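Local coordinates for protein MdcA (Pseudomonas aeruginosa, PDB 5VIT) that probably acts as the transferase subunit of malonate decarboxylase, exchanging acetyl for malonyl groups on the enzyme's acyl-carrier protein, at residues I222-T227 and Q546-F551; E56-K61 and I84-G89; D229-K234 and A524-L529; V238-M243 and G262-A267; G89-L94 and G111-R116. One frame throughout, in Å; residues are numbered along the deposited sequence.

Along the chain interaction 2 comes first and interaction 5 follows directly, sharing Gly89 with it; their centres lie about 10 Å apart at the ends of strands 52-55, 81-85 and 102-107 of the parallel sheet. Interaction 1 opens later and encloses interaction 3, which in turn encloses interaction 4. These last two have centres about 9 Å apart and belong to the helices and loops beside the mixed sheet. Interaction 1 touches both groups, being about 16 Å from interaction 2 and 19 Å from interaction 3, centre to centre. Loop 222-227 thus meets the C-terminal tail between the parts of the chain built on the parallel and the mixed sheet.

Interaction 1 (I222-T227 and Q546-F551); sequences IEPLFT and QPPARF
Arg550 in the C-terminal tail reaches Glu223 and Pro224 across the contact, and the salt bridge it forms joins the tail to a turn-rich loop between strand 212-215 and helix 235-250. Pro224 is the centre of an inverse gamma turn and also opens a type I beta turn that ends at Thr227. From its place in the 3-10 segment 549-551, Arg550 directs CB toward this loop. CG, anti to the backbone N (chi1 -178°), sits 4.1 Å above the plane of the Phe551 ring, over its centre. The chain continues extended through CD and then bends at chi3, which swings NE to within 3.8 Å of Pro224 CG. Beyond NE the two side chains meet tip to tip: Pro224 CD lies over one face of the guanidinium, offset toward its rim and 3.4 Å from Arg550 NH2. At the end of the chain Arg550 NH1 donates to Glu223 OE2 at 2.6 Å, tilted out of the carboxylate plane. The hydroxyl of Tyr221 bonds Glu223 OE1 and makes a weak bond with Arg550 NH2, and so contacts both partners of the ion pair.

The Phe551 ring is covered on both faces. Opposite Arg550 CG, its other face receives Thr227 CG2 in a CH-pi contact, while Pro548 CG lies at the edge and also packs 4.0 Å from Pro224 CG. Thr227 OG1 is turned to Glu315. Its methyl group CG2 stands 3.8 Å from the Phe551 ring centroid, 24° off the ring normal.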
# COMPACT_ATOMS: atom_id res chain seq x y z
N ILE A 222 22.60 -24.94 -26.34
CA ILE A 222 22.50 -23.98 -25.25
C ILE A 222 21.12 -23.34 -25.28
O ILE A 222 20.71 -22.78 -26.29
CB ILE A 222 23.59 -22.90 -25.33
CG1 ILE A 222 24.97 -23.55 -25.29
CG2 ILE A 222 23.45 -21.92 -24.17
CD1 ILE A 222 26.13 -22.59 -25.50
N GLU A 223 20.40 -23.44 -24.17
CA GLU A 223 19.11 -22.78 -24.03
C GLU A 223 19.26 -21.41 -23.38
O GLU A 223 19.85 -21.29 -22.30
CB GLU A 223 18.16 -23.66 -23.21
CG GLU A 223 16.79 -23.06 -23.02
CD GLU A 223 15.97 -23.09 -24.30
OE1 GLU A 223 16.25 -23.93 -25.18
OE2 GLU A 223 15.05 -22.27 -24.42
N PRO A 224 18.74 -20.35 -24.02
CA PRO A 224 18.79 -19.02 -23.38
C PRO A 224 17.64 -18.84 -22.38
O PRO A 224 16.75 -18.03 -22.59
CB PRO A 224 18.64 -18.06 -24.56
CG PRO A 224 17.84 -18.84 -25.58
CD PRO A 224 18.23 -20.30 -25.40
N LEU A 225 17.69 -19.58 -21.27
CA LEU A 225 16.53 -19.77 -20.41
C LEU A 225 15.98 -18.48 -19.78
O LEU A 225 14.75 -18.30 -19.69
CB LEU A 225 16.86 -20.78 -19.31
CG LEU A 225 15.67 -21.27 -18.49
CD1 LEU A 225 14.68 -22.07 -19.38
CD2 LEU A 225 16.14 -22.08 -17.28
N PHE A 226 16.88 -17.59 -19.38
CA PHE A 226 16.50 -16.41 -18.62
C PHE A 226 16.40 -15.15 -19.47
O PHE A 226 15.99 -14.09 -18.97
CB PHE A 226 17.50 -16.17 -17.49
CG PHE A 226 17.42 -17.19 -16.39
CD1 PHE A 226 16.80 -16.89 -15.20
CD2 PHE A 226 17.97 -18.46 -16.57
CE1 PHE A 226 16.73 -17.83 -14.18
CE2 PHE A 226 17.90 -19.42 -15.57
CZ PHE A 226 17.28 -19.10 -14.37
N THR A 227 16.76 -15.25 -20.75
CA THR A 227 16.63 -14.12 -21.67
C THR A 227 15.15 -13.76 -21.89
O THR A 227 14.33 -14.61 -22.25
CB THR A 227 17.31 -14.40 -23.05
OG1 THR A 227 18.72 -14.58 -22.85
CG2 THR A 227 17.13 -13.21 -24.00
N GLN A 546 25.09 -10.69 -28.73
CA GLN A 546 24.73 -11.39 -29.95
C GLN A 546 23.49 -12.23 -29.69
O GLN A 546 23.61 -13.37 -29.28
CB GLN A 546 25.87 -12.33 -30.40
CG GLN A 546 27.22 -11.67 -30.54
CD GLN A 546 27.36 -10.93 -31.84
OE1 GLN A 546 27.29 -9.70 -31.89
NE2 GLN A 546 27.55 -11.68 -32.93
N PRO A 547 22.29 -11.68 -29.94
CA PRO A 547 21.11 -12.47 -29.57
C PRO A 547 21.01 -13.79 -30.34
O PRO A 547 21.37 -13.83 -31.51
CB PRO A 547 19.93 -11.55 -29.91
CG PRO A 547 20.49 -10.44 -30.72
CD PRO A 547 21.96 -10.35 -30.47
N PRO A 548 20.55 -14.87 -29.67
CA PRO A 548 20.30 -16.11 -30.40
C PRO A 548 19.21 -15.91 -31.43
O PRO A 548 18.41 -14.97 -31.31
CB PRO A 548 19.86 -17.10 -29.31
CG PRO A 548 19.52 -16.29 -28.13
CD PRO A 548 20.31 -15.01 -28.22
N ALA A 549 19.18 -16.78 -32.43
CA ALA A 549 18.28 -16.67 -33.58
C ALA A 549 16.85 -16.32 -33.18
O ALA A 549 16.23 -15.41 -33.73
CB ALA A 549 18.31 -17.99 -34.35
N ARG A 550 16.34 -17.08 -32.22
CA ARG A 550 15.04 -16.89 -31.58
C ARG A 550 14.63 -15.44 -31.35
O ARG A 550 13.46 -15.08 -31.48
CB ARG A 550 15.12 -17.65 -30.25
CG ARG A 550 13.93 -17.69 -29.36
CD ARG A 550 14.34 -18.41 -28.06
NE ARG A 550 15.26 -19.52 -28.30
CZ ARG A 550 15.37 -20.60 -27.53
NH1 ARG A 550 14.60 -20.72 -26.46
NH2 ARG A 550 16.24 -21.56 -27.84
N PHE A 551 15.61 -14.61 -30.99
CA PHE A 551 15.36 -13.23 -30.60
C PHE A 551 15.80 -12.24 -31.65
O PHE A 551 15.83 -11.04 -31.38
CB PHE A 551 16.09 -12.92 -29.28
CG PHE A 551 15.57 -13.70 -28.10
CD1 PHE A 551 14.31 -13.42 -27.56
CD2 PHE A 551 16.34 -14.69 -27.51
CE1 PHE A 551 13.84 -14.13 -26.47
CE2 PHE A 551 15.86 -15.40 -26.41
CZ PHE A 551 14.61 -15.13 -25.90

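Interaction 2 (E56-K61 and I84-G89); sequences EGNNQK and IMPSVG
Asn58 and Pro86 lie side by side and point the same way, with Asn58 OD1 3.9 Å from Pro86 CG, while the carbonyl of Gly57 faces the proline ring itself. Gly57 O is 3.3 Å from both CB and CD of Pro86, so the oxygen sits over the proline ring. The same oxygen accepts a short hydrogen bond of 2.6 Å from Ser87 N, the donor standing 36° above the carbonyl plane. A second backbone contact runs the other way, from Gly57 CA to Ser87 O at 3.1 Å, a CA-H...O interaction. Met85 comes from another side; its chain bends at chi3 and brings the terminal methyl CE up to Gly57 N.

The two segments meet at the C-terminal ends of 52-55 and 81-85, neighbouring strands of the central parallel sheet. Strand 52-55 borders the switch point of the Rossmann-like order, with 149-154 on its other side, where successive connections run off in opposite directions, and loops at such a place commonly line a binding crevice. Here Asn59 ND2 is hydrogen-bonded to a malonate ion, probably acquired from the crystallisation liquor.

Ser87 points its CB at the peptide of Asn58, 3.3 Å from Asn58 O. Its OG, anti to the backbone N (chi1 168°), is carried to a water that lies 2.9 Å from Ser87 OG and donates to Asn59 O. Away from Pro86, the amide of Asn58 donates through ND2 to Glu56 OE2 at 3.2 Å, approaching from well above the carboxylate plane; Thr172 OG1 is hydrogen-bonded to the same oxygen.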
# COMPACT_ATOMS: atom_id res chain seq x y z
N GLU A 56 23.44 -33.98 -18.12
CA GLU A 56 23.33 -32.54 -18.13
C GLU A 56 22.21 -32.10 -19.03
O GLU A 56 22.29 -32.07 -20.27
CB GLU A 56 24.64 -31.87 -18.52
CG GLU A 56 25.47 -31.65 -17.28
CD GLU A 56 26.72 -30.85 -17.53
OE1 GLU A 56 27.08 -30.64 -18.71
OE2 GLU A 56 27.36 -30.47 -16.54
N GLY A 57 21.10 -31.94 -18.32
CA GLY A 57 20.15 -30.90 -18.52
C GLY A 57 20.51 -29.98 -17.36
O GLY A 57 20.08 -30.17 -16.21
N ASN A 58 21.38 -29.03 -17.67
CA ASN A 58 21.55 -27.86 -16.83
C ASN A 58 20.48 -26.87 -17.29
O ASN A 58 19.73 -27.17 -18.21
CB ASN A 58 22.97 -27.32 -16.94
CG ASN A 58 23.99 -28.32 -16.43
OD1 ASN A 58 23.61 -29.33 -15.83
ND2 ASN A 58 25.28 -28.07 -16.65
N ASN A 59 20.35 -25.73 -16.62
CA ASN A 59 19.38 -24.74 -17.06
C ASN A 59 19.63 -24.31 -18.51
O ASN A 59 18.69 -24.12 -19.27
CB ASN A 59 19.40 -23.52 -16.15
CG ASN A 59 18.58 -23.71 -14.90
OD1 ASN A 59 17.80 -24.66 -14.78
ND2 ASN A 59 18.74 -22.78 -13.96
N GLN A 60 20.90 -24.16 -18.88
CA GLN A 60 21.23 -23.67 -20.21
C GLN A 60 22.00 -24.71 -21.03
O GLN A 60 21.53 -25.16 -22.07
CB GLN A 60 22.01 -22.36 -20.07
CG GLN A 60 21.19 -21.25 -19.39
CD GLN A 60 21.81 -20.70 -18.08
OE1 GLN A 60 22.60 -21.37 -17.40
NE2 GLN A 60 21.43 -19.46 -17.72
N LYS A 61 23.17 -25.10 -20.54
CA LYS A 61 24.00 -26.12 -21.17
C LYS A 61 23.31 -27.50 -21.26
O LYS A 61 22.88 -28.05 -20.24
CB LYS A 61 25.32 -26.24 -20.39
CG LYS A 61 26.47 -26.85 -21.16
CD LYS A 61 27.12 -28.01 -20.42
CE LYS A 61 27.70 -27.62 -19.07
NZ LYS A 61 29.14 -27.33 -19.11
N ILE A 84 19.33 -38.52 -12.72
CA ILE A 84 19.48 -37.34 -11.87
C ILE A 84 19.79 -36.13 -12.75
O ILE A 84 20.90 -36.00 -13.29
CB ILE A 84 20.59 -37.52 -10.83
CG1 ILE A 84 20.30 -38.76 -9.96
CG2 ILE A 84 20.75 -36.23 -10.02
CD1 ILE A 84 21.51 -39.26 -9.16
N MET A 85 18.79 -35.27 -12.91
CA MET A 85 18.91 -34.16 -13.84
C MET A 85 18.51 -32.84 -13.17
O MET A 85 17.42 -32.75 -12.61
CB MET A 85 18.05 -34.41 -15.08
CG MET A 85 18.26 -35.79 -15.68
SD MET A 85 17.49 -35.95 -17.29
CE MET A 85 18.25 -34.58 -18.18
N PRO A 86 19.40 -31.84 -13.20
CA PRO A 86 19.01 -30.52 -12.69
C PRO A 86 17.80 -29.97 -13.45
O PRO A 86 16.84 -29.52 -12.83
CB PRO A 86 20.26 -29.67 -12.93
CG PRO A 86 21.39 -30.66 -12.90
CD PRO A 86 20.84 -31.92 -13.51
N SER A 87 17.87 -30.02 -14.78
CA SER A 87 16.80 -29.53 -15.64
C SER A 87 16.41 -30.61 -16.65
O SER A 87 17.27 -31.18 -17.31
CB SER A 87 17.26 -28.25 -16.34
OG SER A 87 16.39 -27.88 -17.40
N VAL A 88 15.11 -30.92 -16.74
CA VAL A 88 14.62 -31.96 -17.64
C VAL A 88 13.82 -31.33 -18.76
O VAL A 88 12.59 -31.42 -18.77
CB VAL A 88 13.72 -32.99 -16.91
CG1 VAL A 88 13.40 -34.17 -17.82
CG2 VAL A 88 14.39 -33.50 -15.67
N GLY A 89 14.51 -30.69 -19.70
CA GLY A 89 13.84 -29.90 -20.73
C GLY A 89 13.73 -30.48 -22.12
O GLY A 89 12.81 -30.16 -22.86
O HOH W 1 16.43 -25.86 -19.51

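Interaction 3 (D229-K234 and A524-L529); sequences DPRHIK and ASRELL
The guanidinium of Arg526 has Leu529 CD1 over the centre of one face, 4.0 Å above its plane, and the backbone of Arg231 at its edge, where Arg231 CA comes within 3.3 Å of Arg526 NH2. Pro230 O and Ile233 O approach obliquely. A bend at chi3 (98°) turns NE toward Ile233 O, to which it gives a weak hydrogen bond of 3.1 Å. The group's other donor facing this segment, NH2, spreads over two more carbonyls: a weak, strongly bent bond to Pro230 O at 2.9 Å and a long, weak one to Arg231 O. All three are weak; the stronger partner of NH2 is Lys532 O, outside both segments. Arg231 NE lies 5.2 Å from Arg526 NH2, and this like charge probably opposes the approach slightly.

Leu529 serves two surfaces at once. Besides lying over the guanidinium, its CD1 touches Ile233 CB at 3.9 Å, the two side chains crossing obliquely, and Leu270 of helix 263-278 packs on both residues.

Each segment contains a short 3-10 turn, preceded by a side-chain turn: Asp229 OD1 accepts from Arg231 N in an Asx turn, and Ser525 OG from Glu527 N in an ST turn. Through its weak bonds Arg526 thus reaches carbonyls in and just after the 3-10 turn 230-232, just ahead of helix 235-250.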
# COMPACT_ATOMS: atom_id res chain seq x y z
N ASP A 229 12.52 -11.02 -23.83
CA ASP A 229 12.29 -10.03 -24.90
C ASP A 229 11.57 -8.81 -24.32
O ASP A 229 10.41 -8.91 -23.95
CB ASP A 229 11.45 -10.70 -26.01
CG ASP A 229 11.32 -9.85 -27.27
OD1 ASP A 229 11.57 -8.62 -27.25
OD2 ASP A 229 10.93 -10.45 -28.30
N PRO A 230 12.26 -7.65 -24.25
CA PRO A 230 11.61 -6.48 -23.65
C PRO A 230 10.33 -6.04 -24.38
O PRO A 230 9.52 -5.30 -23.80
CB PRO A 230 12.69 -5.38 -23.74
CG PRO A 230 13.87 -5.99 -24.41
CD PRO A 230 13.68 -7.45 -24.54
N ARG A 231 10.14 -6.51 -25.61
CA ARG A 231 8.92 -6.23 -26.35
C ARG A 231 7.69 -6.73 -25.60
O ARG A 231 6.62 -6.16 -25.72
CB ARG A 231 8.97 -6.87 -27.75
CG ARG A 231 9.71 -6.04 -28.81
CD ARG A 231 8.86 -4.87 -29.28
NE ARG A 231 9.48 -4.00 -30.29
CZ ARG A 231 9.76 -4.37 -31.54
NH1 ARG A 231 9.52 -5.62 -31.94
NH2 ARG A 231 10.30 -3.50 -32.39
N HIS A 232 7.84 -7.79 -24.80
CA HIS A 232 6.66 -8.35 -24.14
C HIS A 232 6.36 -7.74 -22.78
O HIS A 232 5.41 -8.16 -22.11
CB HIS A 232 6.81 -9.87 -23.99
CG HIS A 232 6.78 -10.61 -25.29
ND1 HIS A 232 7.86 -10.64 -26.15
CD2 HIS A 232 5.81 -11.33 -25.88
CE1 HIS A 232 7.55 -11.36 -27.22
NE2 HIS A 232 6.31 -11.79 -27.08
N ILE A 233 7.13 -6.74 -22.37
CA ILE A 233 6.87 -6.10 -21.09
C ILE A 233 5.75 -5.06 -21.25
O ILE A 233 5.82 -4.19 -22.12
CB ILE A 233 8.16 -5.47 -20.52
CG1 ILE A 233 9.18 -6.59 -20.26
CG2 ILE A 233 7.90 -4.70 -19.24
CD1 ILE A 233 10.50 -6.13 -19.71
N LYS A 234 4.72 -5.18 -20.41
CA LYS A 234 3.54 -4.31 -20.44
C LYS A 234 3.53 -3.33 -19.28
O LYS A 234 4.24 -3.53 -18.28
CB LYS A 234 2.24 -5.13 -20.40
CG LYS A 234 2.29 -6.52 -21.00
CD LYS A 234 1.10 -7.38 -20.50
CE LYS A 234 0.94 -8.64 -21.34
NZ LYS A 234 0.75 -9.85 -20.49
N ALA A 524 2.84 4.41 -14.97
CA ALA A 524 3.47 3.17 -15.43
C ALA A 524 3.29 2.98 -16.92
O ALA A 524 2.16 2.84 -17.39
CB ALA A 524 2.90 1.97 -14.69
N SER A 525 4.40 2.97 -17.66
CA SER A 525 4.34 2.66 -19.08
C SER A 525 5.69 2.20 -19.63
O SER A 525 6.72 2.30 -18.96
CB SER A 525 3.87 3.88 -19.88
OG SER A 525 4.92 4.78 -20.09
N ARG A 526 5.65 1.70 -20.86
CA ARG A 526 6.85 1.26 -21.55
C ARG A 526 7.89 2.35 -21.72
O ARG A 526 9.07 2.05 -21.86
CB ARG A 526 6.49 0.68 -22.92
CG ARG A 526 5.65 -0.59 -22.85
CD ARG A 526 5.43 -1.20 -24.22
NE ARG A 526 6.36 -2.29 -24.50
CZ ARG A 526 7.56 -2.12 -25.03
NH1 ARG A 526 7.97 -0.91 -25.34
NH2 ARG A 526 8.35 -3.15 -25.26
N GLU A 527 7.47 3.62 -21.68
CA GLU A 527 8.43 4.72 -21.83
C GLU A 527 9.50 4.70 -20.73
O GLU A 527 10.60 5.22 -20.94
CB GLU A 527 7.72 6.08 -21.84
CG GLU A 527 6.72 6.26 -22.96
CD GLU A 527 5.49 7.07 -22.55
OE1 GLU A 527 5.58 7.87 -21.59
OE2 GLU A 527 4.42 6.89 -23.19
N LEU A 528 9.19 4.12 -19.57
CA LEU A 528 10.19 3.95 -18.51
C LEU A 528 11.24 2.88 -18.83
O LEU A 528 12.31 2.84 -18.20
CB LEU A 528 9.51 3.60 -17.18
CG LEU A 528 8.63 4.68 -16.55
CD1 LEU A 528 8.04 4.21 -15.22
CD2 LEU A 528 9.41 5.99 -16.39
N LEU A 529 10.96 1.99 -19.78
CA LEU A 529 11.92 0.94 -20.12
C LEU A 529 13.14 1.56 -20.81
O LEU A 529 13.01 2.20 -21.85
CB LEU A 529 11.29 -0.13 -21.03
CG LEU A 529 10.10 -0.94 -20.47
CD1 LEU A 529 9.54 -1.94 -21.50
CD2 LEU A 529 10.51 -1.67 -19.21

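Interaction 4 (V238-M243 and G262-A267); sequences VLMAMM and GFNTAA
Met240 has CG anti to the carbonyl carbon (chi1 -63°) and a bend at chi3 (-70°) that turns its terminal methyl toward Asn264. On the partner helix Asn264 likewise carries CG anti to its carbonyl carbon, presenting the amide to that methyl. Met240 CE stands 3.7 Å from Asn264 OD1 and almost as near to CG and ND2, so the methyl touches the amide group as a whole while the side chains cross at a slant. The amide is also fixed from elsewhere, ND2 donating to Met420 O.

Beside it Ala241, the next residue, faces Ala267, about one turn after Asn264, and the two segments pack through small residues. Ala241 CB lies 3.8 Å from Ala267 CB and 3.7 Å from Ala267 C, and Ala267 CB also approaches Val238 N. With alanines facing each other, the axes of the two segments approach to 8.4 Å, crossing at -59°. No hydrogen bond links them.

Helices 235-250 and 263-278 flank strand 256-259 in sequence, forming a helix-strand-helix unit of the mixed sheet, and Met420 ends strand 416-420 of that sheet. Leu528 packs on Val238 and Met242, and Leu239 meets Leu87 of the MdcC chain.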
# COMPACT_ATOMS: atom_id res chain seq x y z
N VAL A 238 5.58 -2.85 -15.41
CA VAL A 238 6.31 -1.65 -15.03
C VAL A 238 5.79 -1.08 -13.71
O VAL A 238 6.58 -0.64 -12.88
CB VAL A 238 6.23 -0.59 -16.15
CG1 VAL A 238 6.97 0.67 -15.75
CG2 VAL A 238 6.83 -1.16 -17.43
N LEU A 239 4.48 -1.12 -13.53
CA LEU A 239 3.85 -0.68 -12.28
C LEU A 239 4.35 -1.51 -11.09
O LEU A 239 4.79 -0.94 -10.09
CB LEU A 239 2.33 -0.75 -12.38
CG LEU A 239 1.53 -0.37 -11.12
CD1 LEU A 239 2.01 0.93 -10.44
CD2 LEU A 239 0.06 -0.28 -11.48
N MET A 240 4.31 -2.83 -11.21
CA MET A 240 4.82 -3.69 -10.14
C MET A 240 6.32 -3.43 -9.91
O MET A 240 6.78 -3.33 -8.76
CB MET A 240 4.56 -5.17 -10.47
CG MET A 240 3.08 -5.51 -10.56
SD MET A 240 2.73 -7.27 -10.69
CE MET A 240 3.32 -7.70 -12.32
N ALA A 241 7.06 -3.28 -11.01
CA ALA A 241 8.49 -3.01 -10.96
C ALA A 241 8.81 -1.69 -10.25
O ALA A 241 9.77 -1.62 -9.49
CB ALA A 241 9.05 -2.99 -12.36
N MET A 242 7.99 -0.66 -10.48
CA MET A 242 8.16 0.62 -9.79
C MET A 242 7.98 0.46 -8.28
O MET A 242 8.75 1.01 -7.48
CB MET A 242 7.16 1.67 -10.32
CG MET A 242 7.39 2.14 -11.75
SD MET A 242 5.98 3.10 -12.41
CE MET A 242 6.38 4.72 -11.76
N MET A 243 6.95 -0.31 -7.90
CA MET A 243 6.66 -0.50 -6.48
C MET A 243 7.73 -1.38 -5.80
O MET A 243 8.03 -1.20 -4.62
CB MET A 243 5.26 -1.10 -6.29
CG MET A 243 4.17 -0.29 -6.98
SD MET A 243 2.54 -1.06 -6.75
CE MET A 243 2.46 -0.81 -5.00
N GLY A 262 11.89 -14.26 -15.39
CA GLY A 262 10.63 -13.72 -15.85
C GLY A 262 10.52 -12.26 -16.24
O GLY A 262 11.45 -11.47 -16.04
N PHE A 263 9.36 -11.89 -16.77
CA PHE A 263 9.13 -10.54 -17.27
C PHE A 263 9.02 -9.55 -16.13
O PHE A 263 9.48 -8.42 -16.25
CB PHE A 263 7.88 -10.48 -18.15
CG PHE A 263 8.03 -11.20 -19.47
CD1 PHE A 263 7.33 -12.37 -19.72
CD2 PHE A 263 8.89 -10.71 -20.45
CE1 PHE A 263 7.48 -13.04 -20.93
CE2 PHE A 263 9.04 -11.38 -21.66
CZ PHE A 263 8.34 -12.54 -21.90
N ASN A 264 8.40 -9.98 -15.04
CA ASN A 264 8.25 -9.13 -13.86
C ASN A 264 9.58 -8.56 -13.37
O ASN A 264 9.70 -7.36 -13.12
CB ASN A 264 7.56 -9.89 -12.71
CG ASN A 264 6.10 -10.26 -13.03
OD1 ASN A 264 5.59 -9.95 -14.11
ND2 ASN A 264 5.45 -10.96 -12.10
N THR A 265 10.59 -9.42 -13.26
CA THR A 265 11.89 -8.98 -12.76
C THR A 265 12.67 -8.27 -13.85
O THR A 265 13.45 -7.33 -13.57
CB THR A 265 12.73 -10.13 -12.22
OG1 THR A 265 12.81 -11.18 -13.21
CG2 THR A 265 12.09 -10.69 -10.95
N ALA A 266 12.46 -8.71 -15.09
CA ALA A 266 13.10 -8.07 -16.23
C ALA A 266 12.72 -6.57 -16.25
O ALA A 266 13.56 -5.70 -16.50
CB ALA A 266 12.71 -8.76 -17.53
N ALA A 267 11.45 -6.29 -15.94
CA ALA A 267 10.95 -4.92 -15.88
C ALA A 267 11.65 -4.06 -14.82
O ALA A 267 11.94 -2.88 -15.03
CB ALA A 267 9.42 -4.93 -15.62

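Interaction 5 (G89-L94 and G111-R116); sequences GRPEHL and GPQSLR
Leu94 pushes its CD1 between Gln113 and Arg116, joining the N-terminal ends of helices 91-98 and 114-122, which follow adjacent strands 81-85 and 102-107 in the Rossmann-like parallel sheet. The methyl sits 3.6 Å from Gln113 CB and, equally, 3.6 Å from Arg116 CB, so the aliphatic parts of both residues close round it. Lower down the same side chain, Leu94 CB lies 3.6 Å above the Arg116 guanidinium plane, offset toward its rim. From that guanidinium Arg116 NH1 donates to Pro91 O at 3.2 Å, in the carbonyl plane and on a lone pair, with an N-H...O angle of 142°. Gln113 also packs against the loop ahead of helix 91-98: its CG is 3.4 Å from Gly89 O, and Pro112 CG meets that oxygen from the same segment.

The next shell explains how Arg116 is set. Its CG is anti to the backbone N (chi1 -170°), and the chain from there to NE is extended, taking the guanidinium across to the first turn of the other helix. There NH2 makes a salt bridge with Asp95, one residue beyond Leu94, and the ion pair probably holds the flat group over the leucine.

Farther out, on the flank of helix 91-98 turned from this contact, the Arg90 side chain makes a cation-pi contact with Tyr221, and Arg90 NE forms a salt bridge with Glu92, 3.4 Å from Glu92 OE2.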
# COMPACT_ATOMS: atom_id res chain seq x y z
N GLY A 89 14.51 -30.69 -19.70
CA GLY A 89 13.84 -29.90 -20.73
C GLY A 89 13.73 -30.48 -22.12
O GLY A 89 12.81 -30.16 -22.86
N ARG A 90 14.67 -31.35 -22.48
CA ARG A 90 14.78 -31.86 -23.85
C ARG A 90 13.97 -33.13 -24.09
O ARG A 90 13.85 -33.98 -23.20
CB ARG A 90 16.26 -32.09 -24.18
CG ARG A 90 17.12 -30.85 -23.97
CD ARG A 90 17.45 -30.20 -25.29
NE ARG A 90 18.07 -31.18 -26.19
CZ ARG A 90 18.31 -30.96 -27.48
NH1 ARG A 90 17.98 -29.79 -28.02
NH2 ARG A 90 18.87 -31.91 -28.23
N PRO A 91 13.38 -33.27 -25.30
CA PRO A 91 12.56 -34.45 -25.65
C PRO A 91 13.23 -35.82 -25.40
O PRO A 91 12.54 -36.73 -24.93
CB PRO A 91 12.28 -34.25 -27.16
CG PRO A 91 13.11 -33.03 -27.58
CD PRO A 91 13.32 -32.23 -26.34
N GLU A 92 14.53 -35.95 -25.68
CA GLU A 92 15.23 -37.22 -25.46
C GLU A 92 15.29 -37.60 -23.98
O GLU A 92 15.48 -38.78 -23.64
CB GLU A 92 16.67 -37.18 -25.98
CG GLU A 92 16.94 -36.20 -27.07
CD GLU A 92 17.20 -34.83 -26.52
OE1 GLU A 92 18.29 -34.59 -25.94
OE2 GLU A 92 16.30 -33.99 -26.68
N HIS A 93 15.19 -36.60 -23.12
CA HIS A 93 15.26 -36.81 -21.69
C HIS A 93 14.10 -37.70 -21.25
O HIS A 93 14.30 -38.71 -20.55
CB HIS A 93 15.23 -35.48 -20.95
CG HIS A 93 16.44 -34.61 -21.21
ND1 HIS A 93 16.47 -33.27 -20.91
CD2 HIS A 93 17.65 -34.92 -21.72
CE1 HIS A 93 17.66 -32.78 -21.22
NE2 HIS A 93 18.39 -33.75 -21.73
N LEU A 94 12.90 -37.36 -21.68
CA LEU A 94 11.74 -38.15 -21.33
C LEU A 94 11.53 -39.33 -22.28
O LEU A 94 10.86 -40.30 -21.93
CB LEU A 94 10.50 -37.28 -21.28
CG LEU A 94 10.57 -36.17 -20.23
CD1 LEU A 94 9.21 -35.54 -20.06
CD2 LEU A 94 11.09 -36.69 -18.89
N GLY A 111 10.35 -27.33 -17.60
CA GLY A 111 9.66 -26.18 -18.13
C GLY A 111 8.54 -26.65 -19.02
O GLY A 111 7.39 -26.76 -18.56
N PRO A 112 8.87 -26.94 -20.29
CA PRO A 112 7.91 -27.41 -21.31
C PRO A 112 7.35 -28.81 -21.01
O PRO A 112 6.12 -29.01 -21.01
CB PRO A 112 8.73 -27.39 -22.60
CG PRO A 112 10.17 -27.51 -22.15
CD PRO A 112 10.23 -26.79 -20.84
N GLN A 113 8.25 -29.75 -20.71
CA GLN A 113 7.89 -31.14 -20.46
C GLN A 113 7.00 -31.37 -19.23
O GLN A 113 6.81 -32.52 -18.83
CB GLN A 113 9.17 -31.98 -20.30
CG GLN A 113 10.24 -31.87 -21.40
CD GLN A 113 9.87 -32.63 -22.68
OE1 GLN A 113 10.47 -32.40 -23.73
NE2 GLN A 113 8.82 -33.46 -22.60
N SER A 114 6.48 -30.29 -18.63
CA SER A 114 5.67 -30.38 -17.41
C SER A 114 4.48 -31.33 -17.58
O SER A 114 4.20 -32.17 -16.70
CB SER A 114 5.19 -28.98 -16.97
OG SER A 114 4.34 -28.39 -17.96
N LEU A 115 3.79 -31.20 -18.71
CA LEU A 115 2.69 -32.11 -19.05
C LEU A 115 3.17 -33.54 -19.27
O LEU A 115 2.59 -34.49 -18.74
CB LEU A 115 1.96 -31.60 -20.28
CG LEU A 115 0.44 -31.84 -20.33
CD1 LEU A 115 -0.25 -31.17 -19.14
CD2 LEU A 115 -0.13 -31.32 -21.65
N ARG A 116 4.25 -33.70 -20.03
CA ARG A 116 4.74 -35.02 -20.38
C ARG A 116 5.18 -35.84 -19.15
O ARG A 116 4.92 -37.04 -19.08
CB ARG A 116 5.89 -34.92 -21.39
CG ARG A 116 6.27 -36.27 -21.97
CD ARG A 116 6.97 -36.14 -23.30
NE ARG A 116 7.37 -37.45 -23.80
CZ ARG A 116 8.51 -37.69 -24.45
NH1 ARG A 116 9.35 -36.70 -24.69
NH2 ARG A 116 8.80 -38.92 -24.87